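PDB 3UBF: neural-cadherin from Drosophila melanogaster, which mediates calcium-dependent cell adhesion, preferentially by binding to itself on neighbouring cells, and may thus contribute to the sorting of different cell types. Local coordinates for residues Val117-Pro123 / Thr165-Phe171; Gln172-Tyr177 / Val206-Arg210; Tyr180-Glu184 / Gln196-Glu200. All blocks are in the same frame, centred on the assembly; numbering follows the deposited sequence.

Interaction 1: residues Val117-Pro123 / Thr165-Phe171; sequences VQLNAPP and TRGTDLF. With ZN (zinc ion), chain K.
V117, the last residue of strand 113-117, is extended and turns its side chain toward 165-171. Its CG2 lies 3.9 Å from the centroid of the F171 ring, 16° off the normal, a CH-pi contact over one face, and 3.8 Å from T165 CG2. The chain then folds into a type I beta turn from Q118 to A121, closed by A121 N to Q118 O at 3.2 Å. L119 (-64/-35) occupies the turn and presents its carbonyl to the other loop: F171 N donates to L119 O at 2.9 Å, nearly linear at 169°. N120 CB rests 4.0 Å from L170 CD2. At A121 the backbone is extended again; its CB packs 3.8 Å from F171 CE1, and its O and D169 O, 2.6 and 2.7 Å away, both accept from water 1. P123 CG closes the contact, 3.4 Å from G167 O. F171 (chi1 m) is thus buried beneath the turn, while D169 OD2 points outward and binds zinc at 2.0 Å. Two connecting loops of the cadherin beta-sandwich meet here, after strands 113-117 and 162-165, which belong to different sheets; F154 and Y177 also meet the F171 ring, and V127 of strand 126-133 lies under V117 and T165.

Interaction 2: residues Gln172-Tyr177 / Val206-Arg210; sequences QLDMEY and VGGKR
V206, G207 and L173 bury the most surface where a turn enters strand 176-185 and the chain leaves strand 201-207, antiparallel neighbours in one sheet of the cadherin beta-sandwich. Residues Q172 to M175 form a type II beta turn (L173 -59/138, D174 65/-1; M175 N to Q172 O 3.2 Å), after which E176 and V206 make an antiparallel non-hydrogen-bonded pair, CA atoms 4.5 Å apart. V206 (chi1 t) shares a sheet face with E176: its CG2 is 4.1 Å from E176 CG, and its CG1 lies 3.8 Å from D174 CA. G207 is held through both its N and its O: N donates to M175 O at 2.8 Å, O accepts from D174 N at 3.1 Å. Its CA sits 3.2 Å from Q172 O in a CA-H...O contact, so close that a CB there would clash with this oxygen. The same G207 O takes K209 N at 2.9 Å across G208 (81/-70), a classic gamma turn that swings the chain out of the strand. L173 (chi1 t, chi2 p) starts out pointing away, yet CD1 reaches 3.6 Å from G207 O and 4.0 Å from K209 CG. Q172 N donates to Y177 OH at 2.8 Å, tying turn to strand. E176 OE2 and R210 NH1, 4.2 Å apart, are beyond a salt bridge; both bond S204 OG instead, R210 also reaching A115 O through NH2 and E176 salt-bridging R202. The contact therefore depends chiefly on backbone hydrogen bonding around a glycine, with the aliphatic side chains of V206 and L173 packed against that backbone.

Interaction 3: residues Tyr180-Glu184 / Gln196-Glu200; sequences YVKAE and QSTPE. With ZN (zinc ion), chain J.
A threonine hydroxyl takes the place of a backbone carbonyl here: A183 N donates to T198 OG1 at 2.9 Å and 173°, while T198 N returns a bond to A183 O at 3.0 Å. T198 (chi1 p) turns toward residues 180-184 of strand 176-185, its OG1 donating to P199 O at 2.8 Å. The segments run antiparallel, 171° apart end to end, in the register K182 with E200, A183 with T198 and E184 with S197. The last pair is a single bridge, CA atoms 4.3 Å apart. E200 CA approaches V181 O at 3.3 Å in a CA-H...O contact. The contact thus carries the antiparallel pairing of strands 176-185 and 201-207 in this cadherin repeat, resumed at V181 and E201, back into the preceding loop. T198 CG2 packs 3.6 Å from A183 CB, over A132 of the opposing sheet. K182, extended through chi3, carries NZ to 3.3 Å from E200 OE2, a salt bridge with a weak hydrogen bond. E200 OE2 also binds zinc at 2.2 Å. One carboxylate oxygen serves lysine and metal, and the irregular T198-P199 segment stays joined to inner strand 176-185 through a side-chain hydroxyl as well as the T198 N bond.

All three contacts belong to the middle of the three cadherin repeats in this chain. Interactions 1 and 2 follow one another in sequence and adjoin in space, their centres 11 Å apart: V117 N and O probably bond to V206 O and G208 N, and F171 meets Y177. Interaction 3 is nested within the loop that interaction 2 closes, and lies 24 Å from it and 26 Å from interaction 1 (centres). Strands 176-185 and 201-207 connect these two regions. K209 and R210 touch F299 and F241 of the next repeat, whereas Q196 and T198 touch P103 and P104 from the preceding junction, so the contacts mark opposite ends of one repeat.

Interaction 1: residues Val117-Pro123 / Thr165-Phe171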
ATOM      1  N   VAL A 117       2.512 -24.956  -3.016  1.00 35.28           N
ATOM      2  CA  VAL A 117       3.822 -25.536  -2.744  1.00 34.78           C
ATOM      3  C   VAL A 117       3.959 -26.895  -3.419  1.00 36.21           C
ATOM      4  O   VAL A 117       3.129 -27.786  -3.226  1.00 36.57           O
ATOM      5  CB  VAL A 117       4.110 -25.648  -1.229  1.00 34.27           C
ATOM      6  CG1 VAL A 117       3.051 -26.500  -0.522  1.00 33.09           C
ATOM      7  CG2 VAL A 117       5.500 -26.215  -0.999  1.00 34.01           C
ATOM      8  N   GLN A 118       5.014 -27.034  -4.215  1.00 37.06           N
ATOM      9  CA  GLN A 118       5.417 -28.296  -4.831  1.00 38.36           C
ATOM     10  C   GLN A 118       5.353 -29.407  -3.772  1.00 38.26           C
ATOM     11  O   GLN A 118       5.745 -29.189  -2.622  1.00 37.54           O
ATOM     12  CB  GLN A 118       6.849 -28.128  -5.326  1.00 39.24           C
ATOM     13  CG  GLN A 118       7.157 -28.665  -6.710  1.00 43.56           C
ATOM     14  CD  GLN A 118       8.640 -29.070  -6.858  1.00 48.80           C
ATOM     15  OE1 GLN A 118       9.558 -28.331  -6.457  1.00 49.40           O
ATOM     16  NE2 GLN A 118       8.870 -30.249  -7.427  1.00 49.96           N
ATOM     17  N   LEU A 119       4.850 -30.588  -4.135  1.00 38.62           N
ATOM     18  CA  LEU A 119       4.656 -31.641  -3.135  1.00 38.76           C
ATOM     19  C   LEU A 119       5.945 -32.151  -2.503  1.00 39.14           C
ATOM     20  O   LEU A 119       5.973 -32.501  -1.326  1.00 39.55           O
ATOM     21  CB  LEU A 119       3.859 -32.815  -3.703  1.00 39.83           C
ATOM     22  CG  LEU A 119       2.420 -32.493  -4.098  1.00 40.27           C
ATOM     23  CD1 LEU A 119       1.663 -33.760  -4.448  1.00 40.22           C
ATOM     24  CD2 LEU A 119       1.707 -31.691  -2.983  1.00 37.64           C
ATOM     25  N   ASN A 120       7.008 -32.203  -3.287  1.00 39.48           N
ATOM     26  CA  ASN A 120       8.284 -32.683  -2.791  1.00 40.22           C
ATOM     27  C   ASN A 120       9.253 -31.531  -2.670  1.00 39.30           C
ATOM     28  O   ASN A 120      10.449 -31.709  -2.853  1.00 40.43           O
ATOM     29  CB  ASN A 120       8.849 -33.745  -3.730  1.00 41.71           C
ATOM     30  CG  ASN A 120       8.981 -33.245  -5.157  1.00 43.82           C
ATOM     31  OD1 ASN A 120       8.494 -32.150  -5.494  1.00 44.35           O
ATOM     32  ND2 ASN A 120       9.633 -34.046  -6.016  1.00 44.52           N
ATOM     33  N   ALA A 121       8.725 -30.341  -2.395  1.00 37.55           N
ATOM     34  CA  ALA A 121       9.554 -29.167  -2.231  1.00 36.92           C
ATOM     35  C   ALA A 121      10.729 -29.443  -1.284  1.00 37.56           C
ATOM     36  O   ALA A 121      10.527 -29.849  -0.144  1.00 37.19           O
ATOM     37  CB  ALA A 121       8.735 -28.024  -1.725  1.00 35.38           C
ATOM     38  N   PRO A 122      11.963 -29.238  -1.763  1.00 38.61           N
ATOM     39  CA  PRO A 122      13.103 -29.381  -0.859  1.00 39.81           C
ATOM     40  C   PRO A 122      13.228 -28.160   0.049  1.00 39.21           C
ATOM     41  O   PRO A 122      12.701 -27.089  -0.277  1.00 38.23           O
ATOM     42  CB  PRO A 122      14.299 -29.492  -1.812  1.00 41.34           C
ATOM     43  CG  PRO A 122      13.876 -28.777  -3.049  1.00 40.69           C
ATOM     44  CD  PRO A 122      12.369 -28.900  -3.141  1.00 39.19           C
ATOM     45  N   PRO A 123      13.887 -28.322   1.206  1.00 40.17           N
ATOM     46  CA  PRO A 123      14.028 -27.226   2.166  1.00 39.83           C
ATOM     47  C   PRO A 123      14.473 -25.922   1.504  1.00 39.94           C
ATOM     48  O   PRO A 123      15.345 -25.933   0.625  1.00 41.25           O
ATOM     49  CB  PRO A 123      15.134 -27.730   3.108  1.00 41.51           C
ATOM     50  CG  PRO A 123      15.032 -29.209   3.048  1.00 42.44           C
ATOM     51  CD  PRO A 123      14.494 -29.575   1.694  1.00 41.55           C
ATOM     52  N   THR A 165      10.065 -22.940   2.252  1.00 34.34           N
ATOM     53  CA  THR A 165       9.745 -24.176   2.919  1.00 34.61           C
ATOM     54  C   THR A 165      10.850 -24.542   3.888  1.00 36.34           C
ATOM     55  O   THR A 165      12.027 -24.265   3.631  1.00 37.71           O
ATOM     56  CB  THR A 165       9.602 -25.345   1.915  1.00 34.93           C
ATOM     57  OG1 THR A 165      10.829 -25.549   1.212  1.00 35.01           O
ATOM     58  CG2 THR A 165       8.516 -25.071   0.914  1.00 34.20           C
ATOM     59  N   ARG A 166      10.497 -25.165   5.005  1.00 36.63           N
ATOM     60  CA  ARG A 166      11.535 -25.792   5.816  1.00 38.16           C
ATOM     61  C   ARG A 166      11.193 -27.257   6.079  1.00 39.04           C
ATOM     62  O   ARG A 166      10.030 -27.670   5.925  1.00 38.05           O
ATOM     63  CB  ARG A 166      11.845 -24.998   7.098  1.00 37.91           C
ATOM     64  CG  ARG A 166      10.771 -25.011   8.139  1.00 38.47           C
ATOM     65  CD  ARG A 166      11.041 -24.027   9.275  1.00 39.55           C
ATOM     66  NE  ARG A 166      12.058 -24.492  10.224  1.00 41.25           N
ATOM     67  CZ  ARG A 166      11.797 -25.254  11.286  1.00 42.06           C
ATOM     68  NH1 ARG A 166      10.555 -25.659  11.536  1.00 40.86           N
ATOM     69  NH2 ARG A 166      12.772 -25.609  12.107  1.00 42.65           N
ATOM     70  N   GLY A 167      12.213 -28.029   6.451  1.00 40.64           N
ATOM     71  CA  GLY A 167      12.060 -29.461   6.699  1.00 42.76           C
ATOM     72  C   GLY A 167      12.063 -30.263   5.409  1.00 43.51           C
ATOM     73  O   GLY A 167      11.933 -29.692   4.322  1.00 42.66           O
ATOM     74  N   THR A 168      12.206 -31.586   5.528  1.00 44.96           N
ATOM     75  CA  THR A 168      12.299 -32.458   4.360  1.00 45.79           C
ATOM     76  C   THR A 168      11.029 -33.251   4.080  1.00 45.72           C
ATOM     77  O   THR A 168      10.929 -33.914   3.046  1.00 46.37           O
ATOM     78  CB  THR A 168      13.460 -33.465   4.480  1.00 47.73           C
ATOM     79  OG1 THR A 168      13.237 -34.291   5.622  1.00 49.33           O
ATOM     80  CG2 THR A 168      14.816 -32.754   4.604  1.00 47.92           C
ATOM     81  N   ASP A 169      10.075 -33.216   5.002  1.00 45.67           N
ATOM     82  CA  ASP A 169       8.800 -33.899   4.784  1.00 45.95           C
ATOM     83  C   ASP A 169       8.102 -33.370   3.538  1.00 44.76           C
ATOM     84  O   ASP A 169       8.287 -32.224   3.136  1.00 43.85           O
ATOM     85  CB  ASP A 169       7.858 -33.769   5.991  1.00 45.76           C
ATOM     86  CG  ASP A 169       8.244 -34.682   7.147  1.00 47.99           C
ATOM     87  OD1 ASP A 169       9.174 -35.512   6.995  1.00 49.44           O
ATOM     88  OD2 ASP A 169       7.603 -34.565   8.224  1.00 48.52           O
ATOM     89  N   LEU A 170       7.306 -34.236   2.936  1.00 45.17           N
ATOM     90  CA  LEU A 170       6.477 -33.895   1.805  1.00 44.39           C
ATOM     91  C   LEU A 170       5.318 -32.997   2.225  1.00 43.09           C
ATOM     92  O   LEU A 170       4.958 -32.931   3.398  1.00 43.34           O
ATOM     93  CB  LEU A 170       5.930 -35.192   1.192  1.00 45.77           C
ATOM     94  CG  LEU A 170       6.967 -36.234   0.761  1.00 46.80           C
ATOM     95  CD1 LEU A 170       6.280 -37.552   0.395  1.00 47.55           C
ATOM     96  CD2 LEU A 170       7.793 -35.702  -0.397  1.00 45.86           C
ATOM     97  N   PHE A 171       4.740 -32.301   1.258  1.00 42.09           N
ATOM     98  CA  PHE A 171       3.479 -31.610   1.474  1.00 41.34           C
ATOM     99  C   PHE A 171       2.374 -32.453   0.834  1.00 42.81           C
ATOM    100  O   PHE A 171       2.659 -33.273  -0.061  1.00 43.21           O
ATOM    101  CB  PHE A 171       3.537 -30.187   0.916  1.00 39.66           C
ATOM    102  CG  PHE A 171       4.634 -29.350   1.526  1.00 38.08           C
ATOM    103  CD1 PHE A 171       5.943 -29.408   1.021  1.00 37.49           C
ATOM    104  CD2 PHE A 171       4.376 -28.529   2.616  1.00 35.58           C
ATOM    105  CE1 PHE A 171       6.974 -28.665   1.603  1.00 34.69           C
ATOM    106  CE2 PHE A 171       5.405 -27.776   3.198  1.00 35.13           C
ATOM    107  CZ  PHE A 171       6.706 -27.848   2.685  1.00 34.40           C
TER
HETATM  108 ZN    ZN K  10       7.774 -35.544   9.970  1.00 77.90          ZN
HETATM  109  O   HOH W   1       8.928 -31.799   0.531  1.00 20.99           O
HETATM  110  O   HOH W   2       7.141 -34.633  11.653  1.00 40.09           O

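Interaction 2: residues Gln172-Tyr177 / Val206-Arg210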
ATOM      1  N   GLN A 172       1.144 -32.283   1.339  1.00 43.48           N
ATOM      2  CA  GLN A 172      -0.036 -33.054   0.920  1.00 45.19           C
ATOM      3  C   GLN A 172      -0.814 -32.331  -0.171  1.00 44.94           C
ATOM      4  O   GLN A 172      -1.016 -31.123  -0.106  1.00 43.75           O
ATOM      5  CB  GLN A 172      -0.967 -33.305   2.109  1.00 45.97           C
ATOM      6  CG  GLN A 172      -1.037 -34.737   2.625  1.00 50.65           C
ATOM      7  CD  GLN A 172       0.294 -35.254   3.194  1.00 55.08           C
ATOM      8  OE1 GLN A 172       0.685 -36.403   2.951  1.00 57.01           O
ATOM      9  NE2 GLN A 172       0.989 -34.408   3.955  1.00 55.03           N
ATOM     10  N   LEU A 173      -1.260 -33.087  -1.165  1.00 46.59           N
ATOM     11  CA  LEU A 173      -2.073 -32.542  -2.232  1.00 47.33           C
ATOM     12  C   LEU A 173      -3.351 -31.929  -1.654  1.00 48.05           C
ATOM     13  O   LEU A 173      -3.952 -32.490  -0.731  1.00 48.65           O
ATOM     14  CB  LEU A 173      -2.404 -33.633  -3.251  1.00 48.85           C
ATOM     15  CG  LEU A 173      -3.208 -33.288  -4.513  1.00 49.60           C
ATOM     16  CD1 LEU A 173      -2.630 -32.072  -5.265  1.00 47.11           C
ATOM     17  CD2 LEU A 173      -3.316 -34.522  -5.427  1.00 49.44           C
ATOM     18  N   ASP A 174      -3.737 -30.763  -2.182  1.00 47.97           N
ATOM     19  CA  ASP A 174      -4.961 -30.073  -1.783  1.00 48.65           C
ATOM     20  C   ASP A 174      -4.939 -29.598  -0.329  1.00 47.14           C
ATOM     21  O   ASP A 174      -5.905 -29.009   0.122  1.00 47.46           O
ATOM     22  CB  ASP A 174      -6.223 -30.947  -2.015  1.00 51.53           C
ATOM     23  CG  ASP A 174      -6.382 -31.423  -3.472  1.00 55.76           C
ATOM     24  OD1 ASP A 174      -6.224 -30.591  -4.403  1.00 59.76           O
ATOM     25  OD2 ASP A 174      -6.686 -32.630  -3.687  1.00 59.01           O
ATOM     26  N   MET A 175      -3.867 -29.865   0.414  1.00 45.93           N
ATOM     27  CA  MET A 175      -3.806 -29.421   1.800  1.00 45.15           C
ATOM     28  C   MET A 175      -3.450 -27.945   1.886  1.00 43.27           C
ATOM     29  O   MET A 175      -2.549 -27.468   1.186  1.00 42.26           O
ATOM     30  CB  MET A 175      -2.820 -30.244   2.620  1.00 45.54           C
ATOM     31  CG  MET A 175      -2.904 -29.949   4.127  1.00 48.14           C
ATOM     32  SD  MET A 175      -2.071 -31.178   5.174  1.00 55.79           S
ATOM     33  CE  MET A 175      -1.776 -30.146   6.619  1.00 54.79           C
ATOM     34  N   GLU A 176      -4.170 -27.221   2.740  1.00 42.59           N
ATOM     35  CA  GLU A 176      -3.927 -25.796   2.915  1.00 40.88           C
ATOM     36  C   GLU A 176      -2.988 -25.513   4.087  1.00 39.57           C
ATOM     37  O   GLU A 176      -3.226 -25.955   5.221  1.00 40.34           O
ATOM     38  CB  GLU A 176      -5.236 -25.006   3.066  1.00 41.15           C
ATOM     39  CG  GLU A 176      -5.017 -23.516   2.806  1.00 41.30           C
ATOM     40  CD  GLU A 176      -6.242 -22.633   2.971  1.00 43.38           C
ATOM     41  OE1 GLU A 176      -7.130 -22.934   3.812  1.00 45.53           O
ATOM     42  OE2 GLU A 176      -6.287 -21.600   2.267  1.00 42.58           O
ATOM     43  N   TYR A 177      -1.926 -24.772   3.796  1.00 37.23           N
ATOM     44  CA  TYR A 177      -0.976 -24.326   4.810  1.00 35.62           C
ATOM     45  C   TYR A 177      -1.128 -22.813   4.968  1.00 34.49           C
ATOM     46  O   TYR A 177      -0.939 -22.066   3.998  1.00 34.13           O
ATOM     47  CB  TYR A 177       0.457 -24.709   4.419  1.00 34.38           C
ATOM     48  CG  TYR A 177       0.608 -26.184   4.123  1.00 33.81           C
ATOM     49  CD1 TYR A 177       0.362 -26.687   2.839  1.00 32.54           C
ATOM     50  CD2 TYR A 177       1.007 -27.083   5.120  1.00 32.70           C
ATOM     51  CE1 TYR A 177       0.515 -28.037   2.549  1.00 33.33           C
ATOM     52  CE2 TYR A 177       1.159 -28.446   4.844  1.00 33.44           C
ATOM     53  CZ  TYR A 177       0.908 -28.914   3.556  1.00 34.21           C
ATOM     54  OH  TYR A 177       1.019 -30.251   3.266  1.00 35.45           O
ATOM     55  N   VAL A 206      -1.281 -23.956  -0.850  1.00 30.32           N
ATOM     56  CA  VAL A 206      -1.953 -25.234  -1.061  1.00 30.72           C
ATOM     57  C   VAL A 206      -0.979 -26.245  -1.675  1.00 31.28           C
ATOM     58  O   VAL A 206      -0.242 -25.918  -2.607  1.00 31.54           O
ATOM     59  CB  VAL A 206      -3.240 -25.069  -1.917  1.00 31.78           C
ATOM     60  CG1 VAL A 206      -3.845 -26.428  -2.304  1.00 32.30           C
ATOM     61  CG2 VAL A 206      -4.275 -24.261  -1.169  1.00 30.34           C
ATOM     62  N   GLY A 207      -0.950 -27.463  -1.142  1.00 31.64           N
ATOM     63  CA  GLY A 207      -0.089 -28.495  -1.701  1.00 31.68           C
ATOM     64  C   GLY A 207      -0.367 -28.755  -3.177  1.00 33.08           C
ATOM     65  O   GLY A 207      -1.492 -29.077  -3.562  1.00 33.70           O
ATOM     66  N   GLY A 208       0.669 -28.588  -3.999  1.00 33.32           N
ATOM     67  CA  GLY A 208       0.677 -29.052  -5.384  1.00 35.11           C
ATOM     68  C   GLY A 208      -0.027 -28.147  -6.367  1.00 35.80           C
ATOM     69  O   GLY A 208       0.613 -27.511  -7.214  1.00 36.50           O
ATOM     70  N   LYS A 209      -1.346 -28.085  -6.259  1.00 36.14           N
ATOM     71  CA  LYS A 209      -2.145 -27.299  -7.189  1.00 37.06           C
ATOM     72  C   LYS A 209      -3.385 -26.747  -6.499  1.00 36.50           C
ATOM     73  O   LYS A 209      -3.836 -27.290  -5.485  1.00 36.49           O
ATOM     74  CB  LYS A 209      -2.521 -28.126  -8.434  1.00 38.88           C
ATOM     75  CG  LYS A 209      -3.330 -29.388  -8.115  1.00 41.60           C
ATOM     76  CD  LYS A 209      -3.511 -30.276  -9.338  1.00 46.50           C
ATOM     77  CE  LYS A 209      -4.406 -31.462  -9.010  1.00 51.14           C
ATOM     78  NZ  LYS A 209      -4.902 -32.167 -10.232  1.00 55.08           N
ATOM     79  N   ARG A 210      -3.912 -25.656  -7.052  1.00 38.28           N
ATOM     80  CA  ARG A 210      -5.144 -25.028  -6.572  1.00 35.71           C
ATOM     81  C   ARG A 210      -5.751 -24.306  -7.766  1.00 34.41           C
ATOM     82  O   ARG A 210      -5.096 -24.149  -8.792  1.00 34.24           O
ATOM     83  CB  ARG A 210      -4.854 -24.045  -5.435  1.00 34.53           C
ATOM     84  CG  ARG A 210      -4.177 -22.750  -5.906  1.00 33.91           C
ATOM     85  CD  ARG A 210      -3.718 -21.841  -4.762  1.00 33.46           C
ATOM     86  NE  ARG A 210      -4.827 -21.491  -3.885  1.00 32.16           N
ATOM     87  CZ  ARG A 210      -4.709 -21.185  -2.597  1.00 32.02           C
ATOM     88  NH1 ARG A 210      -5.805 -20.884  -1.885  1.00 27.48           N
ATOM     89  NH2 ARG A 210      -3.503 -21.177  -2.025  1.00 30.04           N
TER

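Interaction 3: residues Tyr180-Glu184 / Gln196-Glu200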
ATOM      1  N   TYR A 180      -0.220 -16.315   8.810  1.00 34.24           N
ATOM      2  CA  TYR A 180      -0.577 -14.906   8.939  1.00 35.31           C
ATOM      3  C   TYR A 180       0.710 -14.101   8.982  1.00 35.47           C
ATOM      4  O   TYR A 180       1.609 -14.400   9.769  1.00 36.13           O
ATOM      5  CB  TYR A 180      -1.464 -14.649  10.158  1.00 36.23           C
ATOM      6  CG  TYR A 180      -2.874 -15.127   9.942  1.00 37.32           C
ATOM      7  CD1 TYR A 180      -3.194 -16.478  10.065  1.00 38.06           C
ATOM      8  CD2 TYR A 180      -3.885 -14.237   9.594  1.00 38.69           C
ATOM      9  CE1 TYR A 180      -4.480 -16.928   9.850  1.00 41.08           C
ATOM     10  CE2 TYR A 180      -5.188 -14.678   9.388  1.00 40.51           C
ATOM     11  CZ  TYR A 180      -5.471 -16.022   9.512  1.00 42.00           C
ATOM     12  OH  TYR A 180      -6.745 -16.481   9.311  1.00 46.12           O
ATOM     13  N   VAL A 181       0.804 -13.115   8.098  1.00 35.62           N
ATOM     14  CA  VAL A 181       2.046 -12.397   7.860  1.00 35.90           C
ATOM     15  C   VAL A 181       1.808 -10.907   8.036  1.00 36.71           C
ATOM     16  O   VAL A 181       0.673 -10.428   7.940  1.00 37.12           O
ATOM     17  CB  VAL A 181       2.578 -12.662   6.441  1.00 35.81           C
ATOM     18  CG1 VAL A 181       3.044 -14.121   6.283  1.00 35.59           C
ATOM     19  CG2 VAL A 181       1.508 -12.315   5.396  1.00 36.31           C
ATOM     20  N   LYS A 182       2.880 -10.170   8.289  1.00 37.24           N
ATOM     21  CA  LYS A 182       2.773  -8.773   8.642  1.00 38.05           C
ATOM     22  C   LYS A 182       4.088  -8.159   8.229  1.00 38.30           C
ATOM     23  O   LYS A 182       5.120  -8.831   8.261  1.00 37.81           O
ATOM     24  CB  LYS A 182       2.613  -8.682  10.153  1.00 39.09           C
ATOM     25  CG  LYS A 182       2.131  -7.376  10.739  1.00 41.94           C
ATOM     26  CD  LYS A 182       2.210  -7.502  12.266  1.00 45.90           C
ATOM     27  CE  LYS A 182       1.812  -6.241  12.989  1.00 49.61           C
ATOM     28  NZ  LYS A 182       0.330  -6.081  13.046  1.00 51.78           N
ATOM     29  N   ALA A 183       4.051  -6.898   7.815  1.00 38.85           N
ATOM     30  CA  ALA A 183       5.276  -6.147   7.593  1.00 40.09           C
ATOM     31  C   ALA A 183       5.252  -4.967   8.541  1.00 41.87           C
ATOM     32  O   ALA A 183       4.237  -4.285   8.671  1.00 42.42           O
ATOM     33  CB  ALA A 183       5.390  -5.690   6.165  1.00 39.55           C
ATOM     34  N   GLU A 184       6.356  -4.749   9.235  1.00 43.24           N
ATOM     35  CA  GLU A 184       6.396  -3.732  10.260  1.00 45.03           C
ATOM     36  C   GLU A 184       7.484  -2.739   9.942  1.00 46.65           C
ATOM     37  O   GLU A 184       8.559  -3.090   9.444  1.00 46.83           O
ATOM     38  CB  GLU A 184       6.594  -4.329  11.660  1.00 45.53           C
ATOM     39  CG  GLU A 184       6.455  -3.296  12.785  1.00 47.78           C
ATOM     40  CD  GLU A 184       6.564  -3.884  14.187  1.00 49.51           C
ATOM     41  OE1 GLU A 184       6.119  -5.024  14.402  1.00 49.17           O
ATOM     42  OE2 GLU A 184       7.083  -3.190  15.089  1.00 52.43           O
ATOM     43  N   GLN A 196       4.180   1.572  12.914  1.00 47.17           N
ATOM     44  CA  GLN A 196       3.044   1.191  12.079  1.00 46.07           C
ATOM     45  C   GLN A 196       3.364  -0.062  11.292  1.00 44.42           C
ATOM     46  O   GLN A 196       4.531  -0.403  11.051  1.00 44.37           O
ATOM     47  CB  GLN A 196       2.698   2.270  11.055  1.00 46.26           C
ATOM     48  CG  GLN A 196       2.319   3.626  11.592  1.00 49.67           C
ATOM     49  CD  GLN A 196       2.922   4.756  10.753  1.00 52.32           C
ATOM     50  OE1 GLN A 196       3.469   4.528   9.666  1.00 51.99           O
ATOM     51  NE2 GLN A 196       2.834   5.981  11.262  1.00 55.19           N
ATOM     52  N   SER A 197       2.318  -0.731  10.840  1.00 42.85           N
ATOM     53  CA  SER A 197       2.515  -1.903  10.047  1.00 41.03           C
ATOM     54  C   SER A 197       1.360  -2.162   9.099  1.00 39.64           C
ATOM     55  O   SER A 197       0.356  -1.472   9.101  1.00 40.00           O
ATOM     56  CB  SER A 197       2.751  -3.097  10.963  1.00 41.29           C
ATOM     57  OG  SER A 197       1.694  -3.254  11.875  1.00 42.87           O
ATOM     58  N   THR A 198       1.537  -3.160   8.258  1.00 38.01           N
ATOM     59  CA  THR A 198       0.474  -3.647   7.436  1.00 37.15           C
ATOM     60  C   THR A 198      -0.571  -4.274   8.347  1.00 36.84           C
ATOM     61  O   THR A 198      -0.331  -4.460   9.538  1.00 37.18           O
ATOM     62  CB  THR A 198       0.984  -4.764   6.531  1.00 36.08           C
ATOM     63  OG1 THR A 198       1.430  -5.844   7.352  1.00 35.67           O
ATOM     64  CG2 THR A 198       2.129  -4.283   5.636  1.00 36.68           C
ATOM     65  N   PRO A 199      -1.739  -4.597   7.786  1.00 36.61           N
ATOM     66  CA  PRO A 199      -2.602  -5.568   8.444  1.00 36.67           C
ATOM     67  C   PRO A 199      -1.907  -6.928   8.519  1.00 35.65           C
ATOM     68  O   PRO A 199      -0.942  -7.186   7.782  1.00 35.16           O
ATOM     69  CB  PRO A 199      -3.798  -5.665   7.501  1.00 36.83           C
ATOM     70  CG  PRO A 199      -3.791  -4.382   6.741  1.00 38.10           C
ATOM     71  CD  PRO A 199      -2.349  -4.046   6.562  1.00 36.62           C
ATOM     72  N   GLU A 200      -2.392  -7.786   9.408  1.00 35.49           N
ATOM     73  CA  GLU A 200      -1.941  -9.163   9.474  1.00 34.75           C
ATOM     74  C   GLU A 200      -2.730  -9.933   8.443  1.00 34.30           C
ATOM     75  O   GLU A 200      -3.887 -10.289   8.683  1.00 35.96           O
ATOM     76  CB  GLU A 200      -2.170  -9.730  10.869  1.00 35.14           C
ATOM     77  CG  GLU A 200      -1.527  -8.864  11.932  1.00 36.91           C
ATOM     78  CD  GLU A 200      -1.781  -9.347  13.326  1.00 40.67           C
ATOM     79  OE1 GLU A 200      -2.540 -10.323  13.505  1.00 40.98           O
ATOM     80  OE2 GLU A 200      -1.216  -8.735  14.265  1.00 44.52           O
TER
HETATM   81 ZN    ZN J   9      -2.402  -8.782  16.081  1.00 90.89          ZN
HETATM   82  O   HOH W   3      -3.288  -6.570  16.798  1.00 42.88           O